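Local coordinates for uncharacterized protein (Bacillus thuringiensis serovar kurstaki, PDB 4XE7) that probably forms nucleotide-dependent, actin-like filaments, as a ParM-type bacterial cytoskeletal protein of the kind that segregates plasmids, at residues A[242-247]-A[256-261]; A[230-235]-A[364-369]; A[269-274]-A[338-343]. All blocks are in the same frame, centred on the assembly; numbering follows the deposited sequence.

Contact 1 (A[242-247]-A[256-261])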
loop_
_atom_site.group_PDB
_atom_site.type_symbol
_atom_site.label_atom_id
_atom_site.label_comp_id
_atom_site.label_asym_id
_atom_site.label_seq_id
_atom_site.Cartn_x
_atom_site.Cartn_y
_atom_site.Cartn_z
ATOM N N SER A 242 9.640 -1.739 12.978
ATOM C CA SER A 242 9.688 -3.027 12.308
ATOM C C SER A 242 8.696 -3.963 12.984
ATOM O O SER A 242 8.631 -4.022 14.219
ATOM C CB SER A 242 11.103 -3.617 12.346
ATOM O OG SER A 242 12.001 -2.841 11.571
ATOM N N ASP A 243 7.915 -4.683 12.180
ATOM C CA ASP A 243 6.940 -5.639 12.716
ATOM C C ASP A 243 7.378 -7.096 12.464
ATOM O O ASP A 243 7.465 -7.539 11.314
ATOM C CB ASP A 243 5.568 -5.357 12.093
ATOM C CG ASP A 243 4.461 -6.203 12.692
ATOM O OD1 ASP A 243 3.994 -5.873 13.805
ATOM O OD2 ASP A 243 4.049 -7.187 12.036
ATOM N N ASN A 244 7.695 -7.826 13.525
ATOM C CA ASN A 244 8.136 -9.212 13.348
ATOM C C ASN A 244 6.987 -10.168 13.643
ATOM O O ASN A 244 6.703 -10.457 14.794
ATOM C CB ASN A 244 9.334 -9.520 14.242
ATOM C CG ASN A 244 10.425 -8.473 14.123
ATOM O OD1 ASN A 244 10.569 -7.595 14.980
ATOM N ND2 ASN A 244 11.177 -8.540 13.033
ATOM N N ALA A 245 6.316 -10.626 12.589
ATOM C CA ALA A 245 5.153 -11.498 12.727
ATOM C C ALA A 245 5.531 -12.951 12.484
ATOM O O ALA A 245 6.297 -13.251 11.566
ATOM C CB ALA A 245 4.037 -11.068 11.753
ATOM N N PHE A 246 5.000 -13.853 13.305
ATOM C CA PHE A 246 5.242 -15.277 13.098
ATOM C C PHE A 246 3.932 -16.024 12.929
ATOM O O PHE A 246 3.034 -15.941 13.771
ATOM C CB PHE A 246 6.054 -15.852 14.245
ATOM C CG PHE A 246 6.322 -17.326 14.127
ATOM C CD1 PHE A 246 6.837 -17.866 12.959
ATOM C CD2 PHE A 246 6.094 -18.166 15.206
ATOM C CE1 PHE A 246 7.103 -19.212 12.866
ATOM C CE2 PHE A 246 6.357 -19.524 15.121
ATOM C CZ PHE A 246 6.866 -20.043 13.943
ATOM N N PHE A 247 3.822 -16.741 11.820
ATOM C CA PHE A 247 2.607 -17.491 11.501
ATOM C C PHE A 247 2.883 -18.989 11.498
ATOM O O PHE A 247 3.790 -19.469 10.808
ATOM C CB PHE A 247 2.053 -17.068 10.139
ATOM C CG PHE A 247 1.682 -15.614 10.048
ATOM C CD1 PHE A 247 0.413 -15.180 10.419
ATOM C CD2 PHE A 247 2.590 -14.679 9.564
ATOM C CE1 PHE A 247 0.067 -13.834 10.322
ATOM C CE2 PHE A 247 2.252 -13.335 9.469
ATOM C CZ PHE A 247 0.988 -12.910 9.842
ATOM N N LEU A 256 5.100 -14.909 20.385
ATOM C CA LEU A 256 6.402 -14.730 19.760
ATOM C C LEU A 256 6.467 -13.463 18.920
ATOM O O LEU A 256 7.487 -12.784 18.893
ATOM C CB LEU A 256 6.737 -15.954 18.914
ATOM C CG LEU A 256 7.022 -17.175 19.787
ATOM C CD1 LEU A 256 7.280 -18.412 18.944
ATOM C CD2 LEU A 256 8.212 -16.882 20.682
ATOM N N SER A 257 5.374 -13.142 18.238
ATOM C CA SER A 257 5.333 -11.958 17.394
ATOM C C SER A 257 5.472 -10.685 18.223
ATOM O O SER A 257 5.052 -10.619 19.384
ATOM C CB SER A 257 4.041 -11.911 16.575
ATOM O OG SER A 257 3.881 -13.099 15.816
ATOM N N THR A 258 6.074 -9.674 17.619
ATOM C CA THR A 258 6.346 -8.443 18.331
ATOM C C THR A 258 6.646 -7.321 17.341
ATOM O O THR A 258 6.606 -7.519 16.124
ATOM C CB THR A 258 7.517 -8.633 19.313
ATOM O OG1 THR A 258 7.687 -7.450 20.101
ATOM C CG2 THR A 258 8.802 -8.924 18.548
ATOM N N ASN A 259 6.925 -6.133 17.856
ATOM C CA ASN A 259 7.242 -5.008 16.992
ATOM C C ASN A 259 8.212 -4.094 17.703
ATOM O O ASN A 259 8.143 -3.959 18.923
ATOM C CB ASN A 259 5.979 -4.246 16.595
ATOM C CG ASN A 259 5.199 -3.757 17.793
ATOM O OD1 ASN A 259 5.547 -2.744 18.402
ATOM N ND2 ASN A 259 4.135 -4.476 18.142
ATOM N N THR A 260 9.126 -3.479 16.954
ATOM C CA THR A 260 10.156 -2.641 17.567
ATOM C C THR A 260 10.256 -1.263 16.926
ATOM O O THR A 260 9.581 -0.968 15.932
ATOM C CB THR A 260 11.558 -3.305 17.491
ATOM O OG1 THR A 260 12.073 -3.206 16.157
ATOM C CG2 THR A 260 11.493 -4.770 17.914
ATOM N N ASP A 261 11.116 -0.427 17.500
ATOM C CA ASP A 261 11.344 0.921 16.988
ATOM C C ASP A 261 12.501 0.971 15.982
ATOM O O ASP A 261 13.035 2.045 15.711
ATOM C CB ASP A 261 11.618 1.895 18.144
ATOM C CG ASP A 261 10.417 2.063 19.056
ATOM O OD1 ASP A 261 9.282 1.890 18.567
ATOM O OD2 ASP A 261 10.602 2.372 20.255
HETATM O O HOH W 1 12.276 -5.359 14.939
#

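Contact 2 (A[230-235]-A[364-369])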
loop_
_atom_site.group_PDB
_atom_site.type_symbol
_atom_site.label_atom_id
_atom_site.label_comp_id
_atom_site.label_asym_id
_atom_site.label_seq_id
_atom_site.Cartn_x
_atom_site.Cartn_y
_atom_site.Cartn_z
ATOM N N GLU A 230 4.178 -25.180 6.262
ATOM C CA GLU A 230 5.396 -24.635 6.852
ATOM C C GLU A 230 5.089 -23.319 7.570
ATOM O O GLU A 230 4.105 -22.645 7.272
ATOM C CB GLU A 230 6.474 -24.424 5.786
ATOM C CG GLU A 230 6.182 -23.275 4.838
ATOM C CD GLU A 230 7.160 -23.202 3.679
ATOM O OE1 GLU A 230 8.269 -23.765 3.797
ATOM O OE2 GLU A 230 6.815 -22.582 2.647
ATOM N N SER A 231 5.936 -22.970 8.530
ATOM C CA SER A 231 5.768 -21.728 9.257
ATOM C C SER A 231 6.522 -20.586 8.569
ATOM O O SER A 231 7.552 -20.795 7.925
ATOM C CB SER A 231 6.235 -21.896 10.700
ATOM O OG SER A 231 7.610 -22.220 10.750
ATOM N N TYR A 232 5.978 -19.385 8.706
ATOM C CA TYR A 232 6.509 -18.199 8.072
ATOM C C TYR A 232 6.771 -17.114 9.105
ATOM O O TYR A 232 5.882 -16.765 9.881
ATOM C CB TYR A 232 5.515 -17.647 7.039
ATOM C CG TYR A 232 5.006 -18.629 6.014
ATOM C CD1 TYR A 232 5.776 -18.956 4.898
ATOM C CD2 TYR A 232 3.743 -19.201 6.133
ATOM C CE1 TYR A 232 5.314 -19.842 3.939
ATOM C CE2 TYR A 232 3.269 -20.088 5.177
ATOM C CZ TYR A 232 4.061 -20.406 4.080
ATOM O OH TYR A 232 3.610 -21.289 3.120
ATOM N N ALA A 233 7.963 -16.544 9.098
ATOM C CA ALA A 233 8.127 -15.271 9.763
ATOM C C ALA A 233 8.001 -14.195 8.689
ATOM O O ALA A 233 8.661 -14.263 7.650
ATOM C CB ALA A 233 9.473 -15.183 10.498
ATOM N N ILE A 234 7.120 -13.230 8.912
ATOM C CA ILE A 234 7.057 -12.085 8.018
ATOM C C ILE A 234 7.463 -10.829 8.766
ATOM O O ILE A 234 6.788 -10.375 9.694
ATOM C CB ILE A 234 5.662 -11.902 7.398
ATOM C CG1 ILE A 234 5.230 -13.201 6.696
ATOM C CG2 ILE A 234 5.699 -10.764 6.388
ATOM C CD1 ILE A 234 3.831 -13.170 6.093
ATOM N N ASN A 235 8.589 -10.275 8.352
ATOM C CA ASN A 235 9.109 -9.089 8.989
ATOM C C ASN A 235 8.863 -7.868 8.107
ATOM O O ASN A 235 9.426 -7.746 7.020
ATOM C CB ASN A 235 10.592 -9.278 9.290
ATOM C CG ASN A 235 10.855 -10.524 10.111
ATOM O OD1 ASN A 235 10.821 -10.488 11.344
ATOM N ND2 ASN A 235 11.109 -11.648 9.427
ATOM N N ALA A 364 11.241 -20.368 12.458
ATOM C CA ALA A 364 10.391 -20.318 11.273
ATOM C C ALA A 364 11.039 -21.073 10.109
ATOM O O ALA A 364 12.262 -21.110 9.989
ATOM C CB ALA A 364 10.111 -18.860 10.876
ATOM N N ASP A 365 10.221 -21.676 9.257
ATOM C CA ASP A 365 10.731 -22.436 8.123
ATOM C C ASP A 365 11.229 -21.487 7.060
ATOM O O ASP A 365 12.275 -21.706 6.433
ATOM C CB ASP A 365 9.649 -23.357 7.562
ATOM C CG ASP A 365 9.269 -24.452 8.530
ATOM O OD1 ASP A 365 10.195 -25.092 9.085
ATOM O OD2 ASP A 365 8.052 -24.660 8.750
ATOM N N LYS A 366 10.468 -20.420 6.873
ATOM C CA LYS A 366 10.838 -19.361 5.956
ATOM C C LYS A 366 10.959 -18.045 6.728
ATOM O O LYS A 366 10.095 -17.706 7.535
ATOM C CB LYS A 366 9.801 -19.236 4.834
ATOM C CG LYS A 366 9.704 -20.465 3.937
ATOM C CD LYS A 366 10.896 -20.535 2.988
ATOM C CE LYS A 366 10.651 -21.508 1.830
ATOM N NZ LYS A 366 10.401 -22.876 2.310
ATOM N N ASN A 367 12.026 -17.307 6.494
ATOM C CA ASN A 367 12.132 -15.985 7.097
ATOM C C ASN A 367 12.023 -14.905 6.014
ATOM O O ASN A 367 12.913 -14.758 5.181
ATOM C CB ASN A 367 13.438 -15.874 7.897
ATOM C CG ASN A 367 13.410 -14.740 8.917
ATOM O OD1 ASN A 367 12.348 -14.181 9.214
ATOM N ND2 ASN A 367 14.582 -14.380 9.441
ATOM N N ILE A 368 10.910 -14.168 6.025
ATOM C CA ILE A 368 10.580 -13.250 4.937
ATOM C C ILE A 368 10.681 -11.778 5.346
ATOM O O ILE A 368 10.266 -11.425 6.443
ATOM C CB ILE A 368 9.147 -13.531 4.417
ATOM C CG1 ILE A 368 8.983 -15.024 4.132
ATOM C CG2 ILE A 368 8.853 -12.684 3.177
ATOM C CD1 ILE A 368 7.575 -15.448 3.705
ATOM N N VAL A 369 11.231 -10.927 4.466
ATOM C CA VAL A 369 11.233 -9.490 4.707
ATOM C C VAL A 369 10.355 -8.787 3.682
ATOM O O VAL A 369 10.314 -9.169 2.514
ATOM C CB VAL A 369 12.653 -8.881 4.679
ATOM C CG1 VAL A 369 13.469 -9.405 5.840
ATOM C CG2 VAL A 369 13.366 -9.150 3.328
#

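Contact 3 (A[269-274]-A[338-343])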
loop_
_atom_site.group_PDB
_atom_site.type_symbol
_atom_site.label_atom_id
_atom_site.label_comp_id
_atom_site.label_asym_id
_atom_site.label_seq_id
_atom_site.Cartn_x
_atom_site.Cartn_y
_atom_site.Cartn_z
ATOM N N ASP A 269 18.036 10.148 8.241
ATOM C CA ASP A 269 18.329 11.476 8.777
ATOM C C ASP A 269 19.822 11.703 8.827
ATOM O O ASP A 269 20.304 12.787 8.463
ATOM C CB ASP A 269 17.725 11.677 10.163
ATOM C CG ASP A 269 16.204 11.668 10.135
ATOM O OD1 ASP A 269 15.645 11.871 9.040
ATOM O OD2 ASP A 269 15.578 11.470 11.191
ATOM N N GLU A 270 20.552 10.678 9.256
ATOM C CA GLU A 270 22.002 10.782 9.359
ATOM C C GLU A 270 22.631 10.951 7.987
ATOM O O GLU A 270 23.562 11.759 7.814
ATOM C CB GLU A 270 22.582 9.557 10.059
ATOM C CG GLU A 270 24.067 9.643 10.311
ATOM C CD GLU A 270 24.565 8.527 11.212
ATOM O OE1 GLU A 270 23.847 7.512 11.364
ATOM O OE2 GLU A 270 25.671 8.674 11.773
ATOM N N ILE A 271 22.132 10.187 7.014
ATOM C CA ILE A 271 22.577 10.338 5.625
ATOM C C ILE A 271 22.324 11.763 5.113
ATOM O O ILE A 271 23.208 12.388 4.521
ATOM C CB ILE A 271 21.877 9.322 4.690
ATOM C CG1 ILE A 271 22.479 7.930 4.884
ATOM C CG2 ILE A 271 22.015 9.727 3.217
ATOM C CD1 ILE A 271 21.584 6.821 4.381
ATOM N N LEU A 272 21.121 12.279 5.334
ATOM C CA LEU A 272 20.794 13.628 4.857
ATOM C C LEU A 272 21.740 14.654 5.455
ATOM O O LEU A 272 22.199 15.567 4.754
ATOM C CB LEU A 272 19.332 13.975 5.181
ATOM C CG LEU A 272 18.432 13.083 4.313
ATOM C CD1 LEU A 272 16.991 13.214 4.702
ATOM C CD2 LEU A 272 18.610 13.417 2.843
ATOM N N LYS A 273 22.051 14.496 6.741
ATOM C CA LYS A 273 22.988 15.407 7.398
ATOM C C LYS A 273 24.374 15.371 6.770
ATOM O O LYS A 273 24.974 16.429 6.496
ATOM C CB LYS A 273 23.112 15.089 8.893
ATOM C CG LYS A 273 24.383 15.692 9.503
ATOM C CD LYS A 273 24.375 15.637 11.028
ATOM C CE LYS A 273 25.314 14.571 11.555
ATOM N NZ LYS A 273 24.835 13.204 11.211
ATOM N N ASN A 274 24.896 14.155 6.571
ATOM C CA ASN A 274 26.197 13.952 5.929
ATOM C C ASN A 274 26.231 14.437 4.487
ATOM O O ASN A 274 27.270 14.903 4.014
ATOM C CB ASN A 274 26.601 12.468 5.958
ATOM C CG ASN A 274 26.903 11.979 7.352
ATOM O OD1 ASN A 274 27.339 12.753 8.197
ATOM N ND2 ASN A 274 26.663 10.695 7.606
ATOM N N ASP A 338 29.264 6.872 -1.189
ATOM C CA ASP A 338 29.819 6.462 0.110
ATOM C C ASP A 338 28.920 6.813 1.294
ATOM O O ASP A 338 28.760 6.013 2.216
ATOM C CB ASP A 338 31.206 7.083 0.337
ATOM C CG ASP A 338 31.164 8.608 0.507
ATOM O OD1 ASP A 338 31.593 9.101 1.581
ATOM O OD2 ASP A 338 30.713 9.316 -0.434
ATOM N N ILE A 339 28.362 8.015 1.298
ATOM C CA ILE A 339 27.506 8.445 2.402
ATOM C C ILE A 339 26.206 7.638 2.478
ATOM O O ILE A 339 25.795 7.202 3.556
ATOM C CB ILE A 339 27.185 9.940 2.264
ATOM C CG1 ILE A 339 28.465 10.757 2.450
ATOM C CG2 ILE A 339 26.105 10.366 3.235
ATOM C CD1 ILE A 339 28.335 12.210 2.020
ATOM N N VAL A 340 25.580 7.425 1.326
ATOM C CA VAL A 340 24.312 6.706 1.278
ATOM C C VAL A 340 24.551 5.225 1.577
ATOM O O VAL A 340 23.879 4.656 2.431
ATOM C CB VAL A 340 23.604 6.869 -0.100
ATOM C CG1 VAL A 340 22.382 5.923 -0.221
ATOM C CG2 VAL A 340 23.215 8.327 -0.335
ATOM N N MET A 341 25.523 4.609 0.902
ATOM C CA MET A 341 25.825 3.177 1.125
ATOM C C MET A 341 26.184 2.897 2.593
ATOM O O MET A 341 25.796 1.851 3.131
ATOM C CB MET A 341 26.953 2.696 0.184
ATOM C CG MET A 341 27.154 1.188 0.144
ATOM S SD MET A 341 25.679 0.203 -0.271
ATOM C CE MET A 341 25.017 1.094 -1.609
ATOM N N ASP A 342 26.880 3.833 3.247
ATOM C CA ASP A 342 27.205 3.706 4.685
ATOM C C ASP A 342 25.969 3.563 5.578
ATOM O O ASP A 342 25.919 2.714 6.479
ATOM C CB ASP A 342 28.003 4.918 5.184
ATOM C CG ASP A 342 29.479 4.846 4.825
ATOM O OD1 ASP A 342 29.935 3.773 4.371
ATOM O OD2 ASP A 342 30.181 5.870 5.002
ATOM N N GLY A 343 24.994 4.429 5.351
ATOM C CA GLY A 343 23.754 4.392 6.100
ATOM C C GLY A 343 22.924 3.172 5.736
ATOM O O GLY A 343 22.335 2.547 6.619
HETATM O O HOH W 2 26.176 8.341 6.203
#

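Contact 1 (A[242-247]-A[256-261])
A first torsion brings Ser257 to Phe246: chi1 of -55° sets Ser257 OG anti to its own carbonyl carbon and beside its backbone N, where it accepts the main-chain N-H of Phe246. This bond, Phe246 N to Ser257 OG, is 2.9 Å long and nearly straight (161° at the hydrogen). Because the same OG also bonds to the carbonyl O of Asn253, its own proton is directed there, and the hydroxyl acts as donor and acceptor at once. Phe246 CG stands anti to its backbone N, and the ring lies side by side with Leu256, both pointing the same way; Leu256 CD1 comes to 3.9 Å from Phe246 CD2, an oblique approach.

Further along, the pairing becomes regular. Thr260 N binds Ser242 O at 2.8 Å and Asn244 N binds Thr258 O at 2.8 Å, each bond answered by one in the other direction. Ser242–Thr260 and Asn244–Thr258 are therefore hydrogen-bonded pairs, while Asp243–Asn259 between them is a non-hydrogen-bonded pair with CA atoms 4.3 Å apart. On the face bearing Asn244 and Thr260, a water donates to Asn244 OD1 at 2.8 Å; it also lies close to Thr260 OG1, at a short distance that makes this second bond less certain. The other end of that amide is held as well, ND2 being bonded to Asn235 OD1 on the next strand. Ser242 OG turns to Leu262 O and Gln351 NE2.

With strand directions 164° apart, this is an antiparallel beta hairpin, 242-248 with 251-260, forming the edge of a five-stranded sheet whose order, 3-2-1-4-5, is that of the RNase H-like core of the actin superfamily.

Contact 2 (A[230-235]-A[364-369])
Glu230 and Lys366 cross obliquely, and their charged ends close a salt bridge: Lys366 NZ lies 2.7 Å from Glu230 OE1, on the syn side of the carboxylate and 22° out of its plane. The lysine chain is bent at chi2 and again at chi4, the latter bend (-60°) setting NZ against the glutamate, which runs extended beyond CG. NZ has a second partner in Asp225 O, so the ammonium group is gripped from outside the pair too. On the same face the Tyr232 ring lies alongside both Lys366 and Ile368, pointing the same way; its CD1 is 4.0 Å from Lys366 CB, and Ile368 CD1 touches the same ring atom. Met224 packs on all three side chains.

The Asp365 carboxylate meets the backbone at the start of the other segment: Ser231 N reaches Asp365 OD2 at 2.7 Å on the anti side of the oxygen, and Ser231 OG accepts from Asp365 N at 3.1 Å. The parallel pairing of strands 232-237 and 366-370 starts here, with Lys366 N bonded to Ser231 O; the two are central neighbours in the five-stranded sheet, the parallel pair of the actin-like (RNase H-like) fold. Ala233 bonds through both its backbone polar atoms, its N to Lys366 O at 2.9 Å and its O from Ile368 N.

On the opposite face Asn235 and Asn367 cross at about a right angle, amide planes 75° apart. Asn235 ND2 bonds to Ile368 O at 3.1 Å, coming from above the carbonyl plane; Asn235 N takes that same oxygen at 2.8 Å, so one carbonyl receives two N-H groups from one residue. ND2 also makes a weak bond to Asn367 OD1. Asn235 OD1 has its partner in Asn244, and Asn367 ND2 in Leu355 O of helix 337-362.

Contact 3 (A[269-274]-A[338-343])
Ile271 and Ile339 pack at the meeting of two antiparallel helices, 265-279 and 337-362, in an outlying helical region that probably corresponds to subdomain IIB of actin-like proteins. The local axes approach to 9.2 Å, with N-to-C directions 163° apart, and no direct hydrogen bond links segments 269-274 and 338-343.

Ile271 carries most of the contact. Its CD1 lies 3.7 Å from Gly343 CA, a close approach to the backbone made where the facing residue has no side chain, and CG1 sits 3.6 Å from Ile339 O. The other branch, CG2, is anti to the backbone N and meets two methyl groups: Val340 CG2 at 4.0 Å, the two side chains crossing obliquely, and Ile339 CG2, where the isoleucines slide past each other in opposite directions.

One turn on, Ile339 reaches Asn274 with both branches. Its CG2 is 3.5 Å from Asn274 CB, while its CD1 lies against the carbonyl of Asn274. The amide of Asn274 makes its link through a water, which accepts from Asn274 ND2 at 2.8 Å and donates to Ile339 O at 2.9 Å. The helical bond that the same carbonyl accepts from Gly343 N is weak, so the water is a further donor to it beside the apolar contact.

Phe303 of helix 300-317 packs on Ile271, and Leu307 of the same helix on Val340, so helix 300-317 also packs against both helices here. Ile339 also touches Ile275 and Arg278 of helix 265-279, and Arg278 forms a salt bridge with Asp338. Helix 337-362 then runs on to strand 366-370 of the five-stranded sheet.

Contacts 1 and 2 lie in one sheet, their centres 11 Å apart, joined by adjacent strands 242-248 and 232-237: Ala245 O is 2.8 Å from Ile234 N. The glycine-rich turn between these strands probably corresponds to the phosphate-2 loop of actin-like ATPases, which would place the sheet of both contacts next to the nucleotide cleft; this is the apo form. Contact 3 is remote, its centre 27 Å from that of contact 1 and 30 Å from that of contact 2, without touching either. Chain continuity relates them: helix 265-279 follows the hairpin of contact 1, and helix 337-362 leads into strand 366-370 of contact 2.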